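Long-range contacts in N5-carboxyaminoimidazole ribonucleotide synthetase (Bacillus anthracis, PDB 3QFF), which catalyses the ATP-dependent carboxylation of 5-aminoimidazole ribonucleotide by bicarbonate, giving N5-carboxyaminoimidazole ribonucleotide in purine biosynthesis: residues A[132-137]-A[182-187]; A[197-202]-A[212-217]; A[227-232]-A[314-319]. One frame throughout, in Å; residues are numbered along the deposited sequence.

Interaction 1 (A[132-137]-A[182-187]); sequences LVQNQE and AAECIL
Gln134 and Glu184 are brought alongside each other by different first torsions: CG of Glu184 is anti to its backbone N (chi1 180°), whereas CG of Gln134 is anti to its carbonyl carbon (chi1 -68°). Both chains then run extended and point the same way, and the amide and carboxylate planes lie only 24° apart. Gln134 NE2 donates to Glu184 OE1 at 2.8 Å, a nearly straight bond in which the acceptor lies close to the amide plane and is approached almost along its C-O axis. Leu132 crosses the Glu184 side chain at a slant, its CD1 4.1 Å from Glu184 CD and also near the carbonyl oxygen of Cys185. The backbones form an antiparallel ladder, with Val133 N bonded to Cys185 O at 2.8 Å and Cys185 N to Val133 O at 2.9 Å. This pairing attaches the edge strand 130-133 to strand 185-189 in the four-stranded antiparallel sheet of the ATP-grasp domain. Val133 and Cys185 face helices 136-146 and 173-182, with Val133 CB 4.3 Å from Cys185 CB, while Leu132 and Ile186 lie on the other face, toward helix 113-122. The Glu184 carboxylate is gripped at both oxygens, since OE2 is hydrogen-bonded to Thr155 OG1. Two neutral partners thus fix its rotation and would be expected to stabilise its negative charge at the partly exposed margin of the sheet.

Interaction 2 (A[197-202]-A[212-217]); sequences VSVIVI and FPVAEN
The Phe212 ring meets Ile200 at its edge, where Ile200 O lies near the ring plane, and Pro213 CD also sits at the edge, in plane. Ile202 approaches obliquely, with CG1 3.9 Å from Phe212 CE1, and Ile200 CB is 3.7 Å from Phe212 CD1. These contacts belong to the beta hairpin of strands 195-203 and 209-220 in the ATP-grasp domain, and helix 294-303 packs against the same aromatic and isoleucine side chains. Phe212 N donates to Ile200 O at 2.9 Å, but the regular ladder resumes only where Ser198 and Ala215 exchange both backbone bonds. Between these points a water takes the N-H of Ile200 and donates to Pro213 O, bridging the gap where strand 209-220 departs from regular pairing. On the side facing helix 235-251, Val214 spreads its two methyls: CG1 lies 3.7 Å from Val197 CB, and CG2 reaches Val199 CG2. Phe212 O, buried near Val199 CG1, has no hydrogen-bonding partner in the model. Ser198 OG, placed between its backbone N and carbonyl carbon (chi1 73°), also bonds to Ser282 OG. It accepts from Asn217 ND2 at 2.9 Å, lying in the plane of that amide, whose OD1 is held by Ser227 OG.

Interaction 3 (A[227-232]-A[314-319]); sequences SIVPAR and KPVVMV
The Met318 side chain runs alongside Ser227, starting with CB 4.1 Å from Ser227 O. CG is anti to the backbone N (chi1 -175°), and the chain then bends at both later torsions, chi2 well away from a staggered value. The bends turn the thioether back, and CE comes to rest 4.0 Å from Ser227 OG, with Ser227 N only slightly farther off. That hydroxyl has its polar partner elsewhere, in Asn217 OD1, and the methyl packs beside an oxygen already hydrogen-bonded. The two residues form a hydrogen-bonded antiparallel pair, as do Val229 and Val316. Through this pairing strand 223-229 of the ATP-grasp domain lies antiparallel beside strand 316-322, which belongs to the C-terminal domain family, within one eight-stranded sheet. Val229 and Val316 lie side by side, Val229 CB 3.9 Å from Val316 CG1, and both touch Tyr285. On the other face Ile228 CG1 and Val317 CG2 make a looser contact of 4.3 Å, with helix 365-374 packed on both side chains. Strand 223-229 ends at a cis peptide bond before Pro230, whose ring crosses that of Pro315 obliquely, Pro230 CD lying 4.0 Å from Pro315 CB.

Interactions 2 and 3 are two strand pairings of the same eight-stranded sheet, their centres about 10 Å apart, separated by the pairing of 209-220 with 223-229. Across that intervening pair Glu216 O probably accepts a hydrogen bond from Ile228 N at 2.7 Å, and Glu216 OE2 forms a salt bridge with Arg232 NH1 at 2.9 Å. Interaction 1 belongs to a separate four-stranded sheet, with nearest atoms about 17 Å from interaction 2 and about 23 Å from interaction 3. The side chains of Ile186 in interaction 1 and Asn217 in interaction 2 each lie about 8 Å from the bound ADP, consistent with the ATP-grasp arrangement, in which the nucleotide sits between two parts of the domain. The Ser227 side chain of interaction 3 is about 12 Å from the ADP.

Interaction 1 (A[132-137]-A[182-187])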
# COMPACT_ATOMS: atom_id res chain seq x y z
N LEU A 132 -35.37 24.16 7.68
CA LEU A 132 -34.41 24.91 8.50
C LEU A 132 -35.09 25.32 9.81
O LEU A 132 -36.23 25.77 9.80
CB LEU A 132 -33.92 26.15 7.76
CG LEU A 132 -32.88 27.01 8.45
CD1 LEU A 132 -31.54 26.26 8.54
CD2 LEU A 132 -32.74 28.38 7.75
N VAL A 133 -34.38 25.15 10.93
CA VAL A 133 -34.89 25.55 12.24
C VAL A 133 -33.90 26.49 12.93
O VAL A 133 -32.81 26.08 13.37
CB VAL A 133 -35.23 24.32 13.15
CG1 VAL A 133 -35.60 24.76 14.58
CG2 VAL A 133 -36.37 23.51 12.53
N GLN A 134 -34.28 27.76 12.99
CA GLN A 134 -33.43 28.79 13.59
C GLN A 134 -34.01 29.31 14.92
O GLN A 134 -33.32 29.98 15.68
CB GLN A 134 -33.20 29.95 12.59
CG GLN A 134 -32.34 29.56 11.39
CD GLN A 134 -32.02 30.74 10.46
OE1 GLN A 134 -32.89 31.54 10.12
NE2 GLN A 134 -30.75 30.83 10.03
N ASN A 135 -35.28 29.01 15.17
CA ASN A 135 -35.90 29.33 16.46
C ASN A 135 -37.02 28.37 16.82
O ASN A 135 -37.33 27.46 16.04
CB ASN A 135 -36.39 30.79 16.50
CG ASN A 135 -37.38 31.11 15.41
OD1 ASN A 135 -38.13 30.25 14.94
ND2 ASN A 135 -37.40 32.38 15.01
N GLN A 136 -37.63 28.59 17.98
CA GLN A 136 -38.70 27.74 18.48
C GLN A 136 -39.93 27.75 17.59
O GLN A 136 -40.56 26.71 17.38
CB GLN A 136 -39.08 28.13 19.92
CG GLN A 136 -37.91 27.98 20.90
CD GLN A 136 -37.45 26.54 21.06
OE1 GLN A 136 -38.20 25.61 20.80
NE2 GLN A 136 -36.20 26.36 21.50
N GLU A 137 -40.28 28.92 17.07
CA GLU A 137 -41.42 29.03 16.17
C GLU A 137 -41.24 28.17 14.92
O GLU A 137 -42.17 27.48 14.50
CB GLU A 137 -41.68 30.49 15.79
CG GLU A 137 -42.84 30.71 14.79
CD GLU A 137 -44.16 30.05 15.21
OE1 GLU A 137 -44.50 30.06 16.42
OE2 GLU A 137 -44.87 29.52 14.31
N ALA A 182 -29.81 25.88 21.63
CA ALA A 182 -28.34 26.00 21.65
C ALA A 182 -27.71 26.20 20.27
O ALA A 182 -26.60 26.73 20.16
CB ALA A 182 -27.73 24.77 22.32
N ALA A 183 -28.40 25.75 19.22
CA ALA A 183 -27.82 25.78 17.87
C ALA A 183 -28.85 25.86 16.75
O ALA A 183 -30.02 25.49 16.93
CB ALA A 183 -26.93 24.55 17.66
N GLU A 184 -28.40 26.36 15.61
CA GLU A 184 -29.15 26.30 14.37
C GLU A 184 -29.24 24.84 13.94
O GLU A 184 -28.24 24.11 13.94
CB GLU A 184 -28.47 27.11 13.28
CG GLU A 184 -29.21 27.07 11.94
CD GLU A 184 -28.44 27.74 10.82
OE1 GLU A 184 -28.82 28.86 10.42
OE2 GLU A 184 -27.44 27.14 10.34
N CYS A 185 -30.45 24.44 13.56
CA CYS A 185 -30.76 23.06 13.23
C CYS A 185 -31.50 22.88 11.91
O CYS A 185 -31.93 23.83 11.24
CB CYS A 185 -31.59 22.45 14.36
SG CYS A 185 -30.67 22.26 15.91
N ILE A 186 -31.64 21.61 11.54
CA ILE A 186 -32.48 21.19 10.46
C ILE A 186 -33.36 20.06 11.01
O ILE A 186 -32.88 19.25 11.80
CB ILE A 186 -31.62 20.72 9.24
CG1 ILE A 186 -32.46 20.51 8.00
CG2 ILE A 186 -30.79 19.46 9.56
CD1 ILE A 186 -31.62 19.99 6.82
N LEU A 187 -34.62 20.03 10.63
CA LEU A 187 -35.47 18.89 10.92
C LEU A 187 -35.74 18.13 9.63
O LEU A 187 -36.16 18.72 8.64
CB LEU A 187 -36.80 19.32 11.56
CG LEU A 187 -37.69 18.18 12.09
CD1 LEU A 187 -37.28 17.80 13.49
CD2 LEU A 187 -39.16 18.57 12.07

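Interaction 2 (A[197-202]-A[212-217])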
# COMPACT_ATOMS: atom_id res chain seq x y z
N VAL A 197 -25.88 3.04 2.62
CA VAL A 197 -24.86 2.76 1.62
C VAL A 197 -24.02 4.00 1.32
O VAL A 197 -24.47 5.13 1.54
CB VAL A 197 -25.44 2.13 0.29
CG1 VAL A 197 -26.24 0.85 0.59
CG2 VAL A 197 -26.28 3.14 -0.52
N SER A 198 -22.79 3.79 0.86
CA SER A 198 -21.98 4.91 0.42
C SER A 198 -21.18 4.58 -0.83
O SER A 198 -20.88 3.42 -1.10
CB SER A 198 -21.06 5.42 1.53
OG SER A 198 -20.01 4.52 1.76
N VAL A 199 -20.85 5.62 -1.60
CA VAL A 199 -20.07 5.52 -2.83
C VAL A 199 -18.99 6.60 -2.76
O VAL A 199 -19.27 7.77 -2.43
CB VAL A 199 -20.95 5.76 -4.09
CG1 VAL A 199 -20.09 5.90 -5.35
CG2 VAL A 199 -21.97 4.64 -4.28
N ILE A 200 -17.74 6.20 -3.04
CA ILE A 200 -16.63 7.13 -3.12
C ILE A 200 -16.45 7.44 -4.61
O ILE A 200 -16.32 6.53 -5.42
CB ILE A 200 -15.29 6.53 -2.59
CG1 ILE A 200 -15.43 5.93 -1.17
CG2 ILE A 200 -14.15 7.57 -2.66
CD1 ILE A 200 -15.63 6.94 -0.07
N VAL A 201 -16.50 8.73 -4.95
CA VAL A 201 -16.22 9.15 -6.32
C VAL A 201 -14.96 10.03 -6.37
O VAL A 201 -14.69 10.83 -5.44
CB VAL A 201 -17.47 9.81 -7.01
CG1 VAL A 201 -18.10 10.87 -6.12
CG2 VAL A 201 -17.12 10.37 -8.39
N ILE A 202 -14.18 9.86 -7.43
CA ILE A 202 -12.93 10.59 -7.60
C ILE A 202 -13.00 11.38 -8.89
O ILE A 202 -13.39 10.82 -9.92
CB ILE A 202 -11.73 9.63 -7.75
CG1 ILE A 202 -11.73 8.53 -6.68
CG2 ILE A 202 -10.38 10.43 -7.81
CD1 ILE A 202 -11.60 9.03 -5.23
N PHE A 212 -15.94 4.22 -7.09
CA PHE A 212 -15.74 2.96 -6.40
C PHE A 212 -17.06 2.21 -6.24
O PHE A 212 -18.13 2.80 -6.40
CB PHE A 212 -15.11 3.21 -5.03
CG PHE A 212 -13.64 3.45 -5.10
CD1 PHE A 212 -13.13 4.75 -5.04
CD2 PHE A 212 -12.76 2.38 -5.26
CE1 PHE A 212 -11.75 4.98 -5.09
CE2 PHE A 212 -11.37 2.60 -5.31
CZ PHE A 212 -10.87 3.90 -5.23
N PRO A 213 -16.99 0.90 -5.94
CA PRO A 213 -18.23 0.12 -5.79
C PRO A 213 -19.04 0.57 -4.58
O PRO A 213 -18.47 1.11 -3.62
CB PRO A 213 -17.74 -1.33 -5.58
CG PRO A 213 -16.28 -1.34 -5.91
CD PRO A 213 -15.78 0.08 -5.79
N VAL A 214 -20.35 0.34 -4.61
CA VAL A 214 -21.22 0.66 -3.50
C VAL A 214 -20.88 -0.18 -2.25
O VAL A 214 -20.81 -1.40 -2.32
CB VAL A 214 -22.72 0.46 -3.84
CG1 VAL A 214 -23.58 0.98 -2.69
CG2 VAL A 214 -23.10 1.16 -5.17
N ALA A 215 -20.70 0.50 -1.12
CA ALA A 215 -20.46 -0.18 0.15
C ALA A 215 -21.71 -0.07 1.02
O ALA A 215 -22.32 0.99 1.09
CB ALA A 215 -19.28 0.44 0.88
N GLU A 216 -22.07 -1.17 1.68
CA GLU A 216 -23.13 -1.16 2.69
C GLU A 216 -22.49 -0.87 4.05
O GLU A 216 -21.56 -1.58 4.47
CB GLU A 216 -23.88 -2.50 2.69
CG GLU A 216 -24.65 -2.82 3.99
CD GLU A 216 -25.22 -4.25 4.00
OE1 GLU A 216 -24.97 -5.01 3.05
OE2 GLU A 216 -25.91 -4.61 4.97
N ASN A 217 -22.98 0.17 4.73
CA ASN A 217 -22.39 0.61 5.98
C ASN A 217 -23.24 0.35 7.21
O ASN A 217 -24.43 0.69 7.22
CB ASN A 217 -22.06 2.10 5.90
CG ASN A 217 -21.11 2.40 4.79
OD1 ASN A 217 -20.16 1.65 4.56
ND2 ASN A 217 -21.37 3.48 4.06
O HOH W 1 -23.39 5.36 4.85
O HOH W 2 -17.21 3.38 -2.38

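Interaction 3 (A[227-232]-A[314-319])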
# COMPACT_ATOMS: atom_id res chain seq x y z
N SER A 227 -18.11 -1.82 6.98
CA SER A 227 -18.47 -1.59 5.58
C SER A 227 -18.37 -2.90 4.82
O SER A 227 -17.38 -3.63 4.92
CB SER A 227 -17.57 -0.55 4.91
OG SER A 227 -17.62 0.66 5.62
N ILE A 228 -19.40 -3.18 4.04
CA ILE A 228 -19.50 -4.46 3.36
C ILE A 228 -19.57 -4.21 1.87
O ILE A 228 -20.40 -3.44 1.41
CB ILE A 228 -20.79 -5.19 3.78
CG1 ILE A 228 -20.86 -5.37 5.30
CG2 ILE A 228 -20.90 -6.51 3.03
CD1 ILE A 228 -22.31 -5.68 5.83
N VAL A 229 -18.69 -4.87 1.12
CA VAL A 229 -18.58 -4.64 -0.31
C VAL A 229 -18.39 -5.99 -1.02
O VAL A 229 -17.46 -6.73 -0.70
CB VAL A 229 -17.38 -3.71 -0.64
CG1 VAL A 229 -17.51 -3.13 -2.04
CG2 VAL A 229 -17.26 -2.60 0.40
N PRO A 230 -19.26 -6.32 -1.99
CA PRO A 230 -20.37 -5.52 -2.55
C PRO A 230 -21.50 -5.33 -1.54
O PRO A 230 -21.77 -6.22 -0.73
CB PRO A 230 -20.85 -6.36 -3.74
CG PRO A 230 -19.73 -7.35 -4.01
CD PRO A 230 -19.15 -7.62 -2.66
N ALA A 231 -22.11 -4.15 -1.55
CA ALA A 231 -23.30 -3.90 -0.71
C ALA A 231 -24.35 -4.96 -1.05
O ALA A 231 -24.49 -5.35 -2.21
CB ALA A 231 -23.85 -2.49 -0.96
N ARG A 232 -25.06 -5.45 -0.04
CA ARG A 232 -26.05 -6.50 -0.26
C ARG A 232 -27.38 -5.89 -0.73
O ARG A 232 -28.38 -5.85 0.01
CB ARG A 232 -26.20 -7.37 1.00
CG ARG A 232 -24.89 -8.09 1.39
CD ARG A 232 -24.97 -8.80 2.74
NE ARG A 232 -25.10 -7.87 3.86
CZ ARG A 232 -25.31 -8.22 5.13
NH1 ARG A 232 -25.41 -7.28 6.05
NH2 ARG A 232 -25.42 -9.50 5.48
N LYS A 314 -11.67 -8.46 -4.69
CA LYS A 314 -12.19 -9.48 -3.77
C LYS A 314 -13.25 -8.86 -2.86
O LYS A 314 -13.12 -7.69 -2.48
CB LYS A 314 -11.04 -10.09 -2.94
CG LYS A 314 -11.40 -11.42 -2.21
CD LYS A 314 -10.24 -12.42 -2.29
CE LYS A 314 -10.40 -13.56 -1.27
NZ LYS A 314 -9.17 -14.42 -1.24
N PRO A 315 -14.29 -9.63 -2.49
CA PRO A 315 -15.25 -9.12 -1.51
C PRO A 315 -14.60 -8.88 -0.13
O PRO A 315 -13.65 -9.58 0.24
CB PRO A 315 -16.32 -10.23 -1.45
CG PRO A 315 -16.22 -10.92 -2.78
CD PRO A 315 -14.75 -10.89 -3.10
N VAL A 316 -15.09 -7.88 0.60
CA VAL A 316 -14.42 -7.40 1.80
C VAL A 316 -15.41 -6.92 2.85
O VAL A 316 -16.47 -6.36 2.53
CB VAL A 316 -13.37 -6.28 1.44
CG1 VAL A 316 -14.03 -5.14 0.63
CG2 VAL A 316 -12.65 -5.71 2.70
N VAL A 317 -15.07 -7.15 4.11
CA VAL A 317 -15.73 -6.47 5.22
C VAL A 317 -14.67 -5.70 5.96
O VAL A 317 -13.72 -6.28 6.51
CB VAL A 317 -16.44 -7.47 6.20
CG1 VAL A 317 -16.97 -6.76 7.44
CG2 VAL A 317 -17.57 -8.18 5.48
N MET A 318 -14.82 -4.37 5.97
CA MET A 318 -13.98 -3.54 6.79
C MET A 318 -14.62 -3.46 8.17
O MET A 318 -15.83 -3.25 8.28
CB MET A 318 -13.84 -2.13 6.22
CG MET A 318 -12.85 -1.30 7.04
SD MET A 318 -13.33 0.38 7.36
CE MET A 318 -14.77 0.20 8.42
N VAL A 319 -13.81 -3.67 9.22
CA VAL A 319 -14.29 -3.45 10.58
C VAL A 319 -13.45 -2.40 11.27
O VAL A 319 -12.22 -2.46 11.27
CB VAL A 319 -14.27 -4.75 11.44
CG1 VAL A 319 -15.20 -4.56 12.66
CG2 VAL A 319 -14.72 -5.93 10.64